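PDB 2OKX: rhamnosidase B from Bacillus sp., which hydrolyses terminal alpha-L-rhamnose residues from rhamnosides, as a glycoside hydrolase of family 78 built around an alpha barrel. Local coordinates for residues 247-252 and 327-332; 331-336 and 384-389. One frame throughout, in Å; residues are numbered along the deposited sequence.

Contact 1: 247-252 and 327-332; sequences ATILTL and RSPAGD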
ATOM      1  N   ALA A 247      21.701  20.853 -10.240  1.00 26.07           N
ATOM      2  CA  ALA A 247      23.063  21.262 -10.549  1.00 26.04           C
ATOM      3  C   ALA A 247      23.955  21.357  -9.322  1.00 25.95           C
ATOM      4  O   ALA A 247      23.515  21.756  -8.243  1.00 25.90           O
ATOM      5  CB  ALA A 247      23.049  22.597 -11.283  1.00 26.08           C
ATOM      6  N   THR A 248      25.216  20.988  -9.508  1.00 26.46           N
ATOM      7  CA  THR A 248      26.197  21.043  -8.440  1.00 28.43           C
ATOM      8  C   THR A 248      27.589  21.163  -9.045  1.00 28.68           C
ATOM      9  O   THR A 248      27.833  20.725 -10.175  1.00 27.63           O
ATOM     10  CB  THR A 248      26.160  19.771  -7.561  1.00 28.31           C
ATOM     11  OG1 THR A 248      26.950  19.980  -6.382  1.00 29.25           O
ATOM     12  CG2 THR A 248      26.718  18.576  -8.327  1.00 27.36           C
ATOM     13  N   ILE A 249      28.497  21.766  -8.287  1.00 30.08           N
ATOM     14  CA  ILE A 249      29.873  21.921  -8.737  1.00 31.34           C
ATOM     15  C   ILE A 249      30.709  20.830  -8.085  1.00 30.52           C
ATOM     16  O   ILE A 249      30.805  20.760  -6.860  1.00 31.07           O
ATOM     17  CB  ILE A 249      30.454  23.292  -8.335  1.00 33.15           C
ATOM     18  CG1 ILE A 249      29.611  24.416  -8.936  1.00 34.64           C
ATOM     19  CG2 ILE A 249      31.895  23.401  -8.811  1.00 33.52           C
ATOM     20  CD1 ILE A 249      29.597  24.419 -10.449  1.00 37.54           C
ATOM     21  N   LEU A 250      31.301  19.976  -8.910  1.00 31.62           N
ATOM     22  CA  LEU A 250      32.140  18.886  -8.434  1.00 33.47           C
ATOM     23  C   LEU A 250      33.598  19.320  -8.519  1.00 34.76           C
ATOM     24  O   LEU A 250      34.101  19.592  -9.606  1.00 35.25           O
ATOM     25  CB  LEU A 250      31.926  17.641  -9.299  1.00 34.06           C
ATOM     26  CG  LEU A 250      32.873  16.460  -9.083  1.00 33.97           C
ATOM     27  CD1 LEU A 250      32.736  15.944  -7.665  1.00 34.99           C
ATOM     28  CD2 LEU A 250      32.553  15.358 -10.083  1.00 36.41           C
ATOM     29  N   THR A 251      34.272  19.379  -7.374  1.00 36.08           N
ATOM     30  CA  THR A 251      35.670  19.790  -7.343  1.00 36.67           C
ATOM     31  C   THR A 251      36.584  18.651  -6.921  1.00 37.96           C
ATOM     32  O   THR A 251      36.429  18.087  -5.836  1.00 37.04           O
ATOM     33  CB  THR A 251      35.888  20.961  -6.367  1.00 37.15           C
ATOM     34  OG1 THR A 251      35.009  22.038  -6.706  1.00 37.77           O
ATOM     35  CG2 THR A 251      37.324  21.455  -6.445  1.00 39.77           C
ATOM     36  N   LEU A 252      37.534  18.317  -7.791  1.00 38.95           N
ATOM     37  CA  LEU A 252      38.498  17.259  -7.516  1.00 41.87           C
ATOM     38  C   LEU A 252      39.832  17.861  -7.093  1.00 44.86           C
ATOM     39  O   LEU A 252      40.381  18.717  -7.788  1.00 44.34           O
ATOM     40  CB  LEU A 252      38.717  16.391  -8.754  1.00 41.62           C
ATOM     41  CG  LEU A 252      37.688  15.306  -9.067  1.00 42.34           C
ATOM     42  CD1 LEU A 252      38.150  14.508 -10.277  1.00 42.02           C
ATOM     43  CD2 LEU A 252      37.533  14.387  -7.864  1.00 43.00           C
ATOM     44  N   ARG A 327      29.339  21.749  -4.090  1.00 32.51           N
ATOM     45  CA  ARG A 327      28.755  22.994  -3.629  1.00 33.17           C
ATOM     46  C   ARG A 327      27.714  23.473  -4.621  1.00 30.61           C
ATOM     47  O   ARG A 327      27.800  23.188  -5.813  1.00 30.05           O
ATOM     48  CB  ARG A 327      29.824  24.073  -3.409  1.00 35.23           C
ATOM     49  CG  ARG A 327      30.433  24.677  -4.657  1.00 37.51           C
ATOM     50  CD  ARG A 327      31.170  25.970  -4.286  1.00 41.70           C
ATOM     51  NE  ARG A 327      31.809  26.604  -5.434  1.00 41.21           N
ATOM     52  CZ  ARG A 327      32.845  26.088  -6.086  1.00 43.01           C
ATOM     53  NH1 ARG A 327      33.362  24.929  -5.702  1.00 41.50           N
ATOM     54  NH2 ARG A 327      33.357  26.729  -7.128  1.00 43.20           N
ATOM     55  N   SER A 328      26.722  24.187  -4.108  1.00 30.76           N
ATOM     56  CA  SER A 328      25.638  24.712  -4.921  1.00 31.81           C
ATOM     57  C   SER A 328      26.075  25.907  -5.750  1.00 33.59           C
ATOM     58  O   SER A 328      26.852  26.742  -5.287  1.00 34.00           O
ATOM     59  CB  SER A 328      24.474  25.130  -4.023  1.00 33.41           C
ATOM     60  OG  SER A 328      23.486  25.825  -4.762  1.00 36.13           O
ATOM     61  N   PRO A 329      25.589  25.999  -6.996  1.00 33.73           N
ATOM     62  CA  PRO A 329      25.956  27.127  -7.856  1.00 33.79           C
ATOM     63  C   PRO A 329      25.205  28.365  -7.380  1.00 32.94           C
ATOM     64  O   PRO A 329      25.471  29.479  -7.826  1.00 34.30           O
ATOM     65  CB  PRO A 329      25.493  26.677  -9.243  1.00 33.44           C
ATOM     66  CG  PRO A 329      25.480  25.173  -9.143  1.00 35.54           C
ATOM     67  CD  PRO A 329      24.909  24.952  -7.775  1.00 33.84           C
ATOM     68  N   ALA A 330      24.259  28.155  -6.469  1.00 32.66           N
ATOM     69  CA  ALA A 330      23.459  29.246  -5.930  1.00 32.90           C
ATOM     70  C   ALA A 330      23.953  29.655  -4.551  1.00 32.85           C
ATOM     71  O   ALA A 330      24.988  29.180  -4.086  1.00 33.43           O
ATOM     72  CB  ALA A 330      21.996  28.833  -5.858  1.00 32.44           C
ATOM     73  N   GLY A 331      23.204  30.539  -3.903  1.00 33.89           N
ATOM     74  CA  GLY A 331      23.579  31.000  -2.578  1.00 36.43           C
ATOM     75  C   GLY A 331      23.637  29.865  -1.573  1.00 37.97           C
ATOM     76  O   GLY A 331      22.700  29.075  -1.462  1.00 36.60           O
ATOM     77  N   ASP A 332      24.741  29.790  -0.837  1.00 37.77           N
ATOM     78  CA  ASP A 332      24.936  28.746   0.160  1.00 38.43           C
ATOM     79  C   ASP A 332      23.813  28.685   1.187  1.00 38.24           C
ATOM     80  O   ASP A 332      23.396  29.713   1.730  1.00 38.48           O
ATOM     81  CB  ASP A 332      26.264  28.961   0.887  1.00 40.52           C
ATOM     82  CG  ASP A 332      26.423  28.049   2.082  1.00 42.73           C
ATOM     83  OD1 ASP A 332      26.445  26.816   1.886  1.00 44.92           O
ATOM     84  OD2 ASP A 332      26.520  28.565   3.216  1.00 44.09           O
TER

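Contact 2: 331-336 and 384-389; sequences GDNGVP and VKPFEP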
ATOM      1  N   GLY A 331      23.204  30.539  -3.903  1.00 33.89           N
ATOM      2  CA  GLY A 331      23.579  31.000  -2.578  1.00 36.43           C
ATOM      3  C   GLY A 331      23.637  29.865  -1.573  1.00 37.97           C
ATOM      4  O   GLY A 331      22.700  29.075  -1.462  1.00 36.60           O
ATOM      5  N   ASP A 332      24.741  29.790  -0.837  1.00 37.77           N
ATOM      6  CA  ASP A 332      24.936  28.746   0.160  1.00 38.43           C
ATOM      7  C   ASP A 332      23.813  28.685   1.187  1.00 38.24           C
ATOM      8  O   ASP A 332      23.396  29.713   1.730  1.00 38.48           O
ATOM      9  CB  ASP A 332      26.264  28.961   0.887  1.00 40.52           C
ATOM     10  CG  ASP A 332      26.423  28.049   2.082  1.00 42.73           C
ATOM     11  OD1 ASP A 332      26.445  26.816   1.886  1.00 44.92           O
ATOM     12  OD2 ASP A 332      26.520  28.565   3.216  1.00 44.09           O
ATOM     13  N   ASN A 333      23.325  27.475   1.450  1.00 36.27           N
ATOM     14  CA  ASN A 333      22.269  27.280   2.435  1.00 34.81           C
ATOM     15  C   ASN A 333      22.428  25.947   3.160  1.00 35.11           C
ATOM     16  O   ASN A 333      21.560  25.551   3.936  1.00 34.67           O
ATOM     17  CB  ASN A 333      20.883  27.357   1.781  1.00 33.87           C
ATOM     18  CG  ASN A 333      20.571  26.156   0.902  1.00 32.65           C
ATOM     19  OD1 ASN A 333      19.429  25.973   0.474  1.00 35.18           O
ATOM     20  ND2 ASN A 333      21.579  25.338   0.622  1.00 26.05           N
ATOM     21  N   GLY A 334      23.540  25.261   2.907  1.00 33.86           N
ATOM     22  CA  GLY A 334      23.784  23.983   3.554  1.00 35.57           C
ATOM     23  C   GLY A 334      23.727  22.780   2.624  1.00 35.00           C
ATOM     24  O   GLY A 334      24.400  21.778   2.859  1.00 35.60           O
ATOM     25  N   VAL A 335      22.918  22.875   1.572  1.00 34.01           N
ATOM     26  CA  VAL A 335      22.778  21.792   0.601  1.00 32.42           C
ATOM     27  C   VAL A 335      23.668  22.092  -0.603  1.00 30.77           C
ATOM     28  O   VAL A 335      23.515  23.126  -1.250  1.00 32.05           O
ATOM     29  CB  VAL A 335      21.310  21.664   0.134  1.00 32.49           C
ATOM     30  CG1 VAL A 335      21.178  20.551  -0.888  1.00 30.56           C
ATOM     31  CG2 VAL A 335      20.413  21.405   1.333  1.00 33.63           C
ATOM     32  N   PRO A 336      24.607  21.185  -0.919  1.00 28.79           N
ATOM     33  CA  PRO A 336      25.546  21.327  -2.036  1.00 28.39           C
ATOM     34  C   PRO A 336      24.959  21.204  -3.439  1.00 28.96           C
ATOM     35  O   PRO A 336      25.700  21.093  -4.417  1.00 29.24           O
ATOM     36  CB  PRO A 336      26.574  20.239  -1.752  1.00 29.64           C
ATOM     37  CG  PRO A 336      25.726  19.151  -1.173  1.00 28.01           C
ATOM     38  CD  PRO A 336      24.834  19.914  -0.208  1.00 29.69           C
ATOM     39  N   VAL A 384      18.546  29.669 -11.297  1.00 34.77           N
ATOM     40  CA  VAL A 384      19.282  28.877 -10.312  1.00 34.61           C
ATOM     41  C   VAL A 384      18.763  29.134  -8.900  1.00 35.74           C
ATOM     42  O   VAL A 384      18.906  30.237  -8.369  1.00 35.24           O
ATOM     43  CB  VAL A 384      20.783  29.203 -10.373  1.00 34.96           C
ATOM     44  CG1 VAL A 384      21.575  28.212  -9.528  1.00 34.31           C
ATOM     45  CG2 VAL A 384      21.252  29.171 -11.815  1.00 34.28           C
ATOM     46  N   LYS A 385      18.169  28.107  -8.293  1.00 34.71           N
ATOM     47  CA  LYS A 385      17.599  28.226  -6.953  1.00 34.95           C
ATOM     48  C   LYS A 385      18.255  27.294  -5.932  1.00 33.41           C
ATOM     49  O   LYS A 385      18.741  26.218  -6.278  1.00 32.99           O
ATOM     50  CB  LYS A 385      16.105  27.894  -6.993  1.00 37.13           C
ATOM     51  CG  LYS A 385      15.357  28.384  -8.225  1.00 39.46           C
ATOM     52  CD  LYS A 385      15.053  29.866  -8.165  1.00 41.34           C
ATOM     53  CE  LYS A 385      14.159  30.269  -9.330  1.00 42.07           C
ATOM     54  NZ  LYS A 385      12.896  29.470  -9.340  1.00 40.82           N
ATOM     55  N   PRO A 386      18.273  27.699  -4.655  1.00 32.40           N
ATOM     56  CA  PRO A 386      18.878  26.838  -3.638  1.00 31.60           C
ATOM     57  C   PRO A 386      17.918  25.680  -3.365  1.00 29.70           C
ATOM     58  O   PRO A 386      16.718  25.795  -3.616  1.00 27.98           O
ATOM     59  CB  PRO A 386      19.020  27.771  -2.441  1.00 32.62           C
ATOM     60  CG  PRO A 386      17.828  28.658  -2.584  1.00 34.45           C
ATOM     61  CD  PRO A 386      17.826  28.973  -4.066  1.00 32.38           C
ATOM     62  N   PHE A 387      18.449  24.571  -2.860  1.00 29.85           N
ATOM     63  CA  PHE A 387      17.636  23.395  -2.560  1.00 27.99           C
ATOM     64  C   PHE A 387      17.102  23.498  -1.136  1.00 27.48           C
ATOM     65  O   PHE A 387      17.881  23.625  -0.198  1.00 28.03           O
ATOM     66  CB  PHE A 387      18.487  22.135  -2.694  1.00 27.25           C
ATOM     67  CG  PHE A 387      17.711  20.920  -3.110  1.00 27.46           C
ATOM     68  CD1 PHE A 387      17.824  20.422  -4.405  1.00 26.84           C
ATOM     69  CD2 PHE A 387      16.849  20.291  -2.220  1.00 26.48           C
ATOM     70  CE1 PHE A 387      17.085  19.310  -4.812  1.00 26.89           C
ATOM     71  CE2 PHE A 387      16.103  19.178  -2.614  1.00 27.73           C
ATOM     72  CZ  PHE A 387      16.222  18.688  -3.914  1.00 26.62           C
ATOM     73  N   GLU A 388      15.781  23.451  -0.969  1.00 29.37           N
ATOM     74  CA  GLU A 388      15.201  23.542   0.369  1.00 31.25           C
ATOM     75  C   GLU A 388      15.764  22.419   1.246  1.00 30.75           C
ATOM     76  O   GLU A 388      15.584  21.239   0.955  1.00 31.23           O
ATOM     77  CB  GLU A 388      13.671  23.449   0.311  1.00 33.54           C
ATOM     78  CG  GLU A 388      13.011  23.722   1.663  1.00 40.79           C
ATOM     79  CD  GLU A 388      11.492  23.649   1.630  1.00 45.02           C
ATOM     80  OE1 GLU A 388      10.864  23.856   2.695  1.00 47.11           O
ATOM     81  OE2 GLU A 388      10.921  23.385   0.552  1.00 46.77           O
ATOM     82  N   PRO A 389      16.461  22.782   2.334  1.00 31.13           N
ATOM     83  CA  PRO A 389      17.078  21.845   3.281  1.00 30.29           C
ATOM     84  C   PRO A 389      16.224  20.664   3.748  1.00 28.07           C
ATOM     85  O   PRO A 389      16.702  19.535   3.789  1.00 28.20           O
ATOM     86  CB  PRO A 389      17.481  22.751   4.439  1.00 30.97           C
ATOM     87  CG  PRO A 389      17.840  24.026   3.736  1.00 31.31           C
ATOM     88  CD  PRO A 389      16.697  24.175   2.758  1.00 32.00           C
TER
HETATM   89  O   HOH W   1      20.964  24.605  -2.032  1.00 27.36           O

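Contact 1: 247-252 and 327-332
The guanidinium of R327 lies against I249. CG2 of I249 sits over one face, 3.6 Å above the plane and offset toward the rim. At the edge, near the plane, OG1 of T251 is 3.5 Å from NH1 of R327. The R327 side chain reaches this place from a crowded start, with CG between the backbone N and the carbonyl carbon (chi1 73°), and it then runs extended to NE. Its CG also packs on I249 CB. E298 of strand 297-309 forms a salt bridge with NH2 of R327.

Beneath the side chains, I249 and R327 are an antiparallel hydrogen-bonded pair. I249 N donates to R327 O at 2.9 Å. The return bond from R327 N to I249 O is longer, 3.3 Å. The pairing joins strand 240-252 to the last residue of strand 324-327.

Beyond it, P329 turns its ring onto the strand. Its CG lies 4.1 Å from A247 CB and 4.2 Å from I249 CG1, and CD rests near A247 O. An alanine at P329 would probably open a gap beside A247 and I249 where CG and CD now pack. S328 OG accepts from A330 N in an ST turn just past the end of the strand. The backbone bonds fix the pairing at I249 and R327. The guanidinium, held by E298, probably shields I249, while P329 adds mostly apolar packing.

Contact 2: 331-336 and 384-389
V335 and F387 are the nearest pair, with CA atoms 6.2 Å apart, and G331 and P386 are at 6.4 Å. This is wider than the spacing of paired strands. Segment 331-336 is loop throughout, while 384-389 starts as strand and leaves the sheet as loop. A water bridges the two backbones. It accepts from F387 N at 2.6 Å and donates to V335 O at 3.1 Å. Within the loop, G334 has a positive phi of 111°, and a CB there would be jammed against the carbonyl O of N333. A weak bond from G334 N to D332 OD1 spans the same turn.

The loop connects strand 324-327 to strand 338-340, and the latter pairs antiparallel with 384-386. The contact therefore lies at the margin of an antiparallel sheet in the D2 region of the rhamnosidase, where one segment leads into strand 338-340 and the other runs on from strand 384-386.

V335 makes the apolar centre. With CG1 anti to the backbone N (chi1 179°), that methyl comes to 3.6 Å from F387 CB and meets the ring obliquely. The other methyl, CG2, lies 3.9 Å from P389 CA. F387 CG is itself anti to its backbone N, and the ring continues away from the loop to L225 and Q228 of helix 225-229. Y392 of strand 392-393 also packs on V335. The N333 side chain crosses P386 at about a right angle, with its amide end beside P386 CB and the carbonyl of F387.

In the fold
Segments 327-332 and 331-336 follow each other along the loop between strands 324-327 and 338-340 and share G331 and D332. The centres of contacts 1 and 2 are about 9 Å apart. T248 OG1 and P336 O, 2.6 Å apart, probably form a hydrogen bond that ties the strand of contact 1 to the loop end of contact 2. Packing adds to this: A330 CB lies 3.7 Å from V384 CG1, and S328 CB 3.6 Å from V335 O. Both contacts reach the same sheet. Their centres are about 37 and 33 Å from the centre of the chain, in the D2 region. Neither contact includes a calcium ligand, and nothing in their geometry suggests a catalytic role.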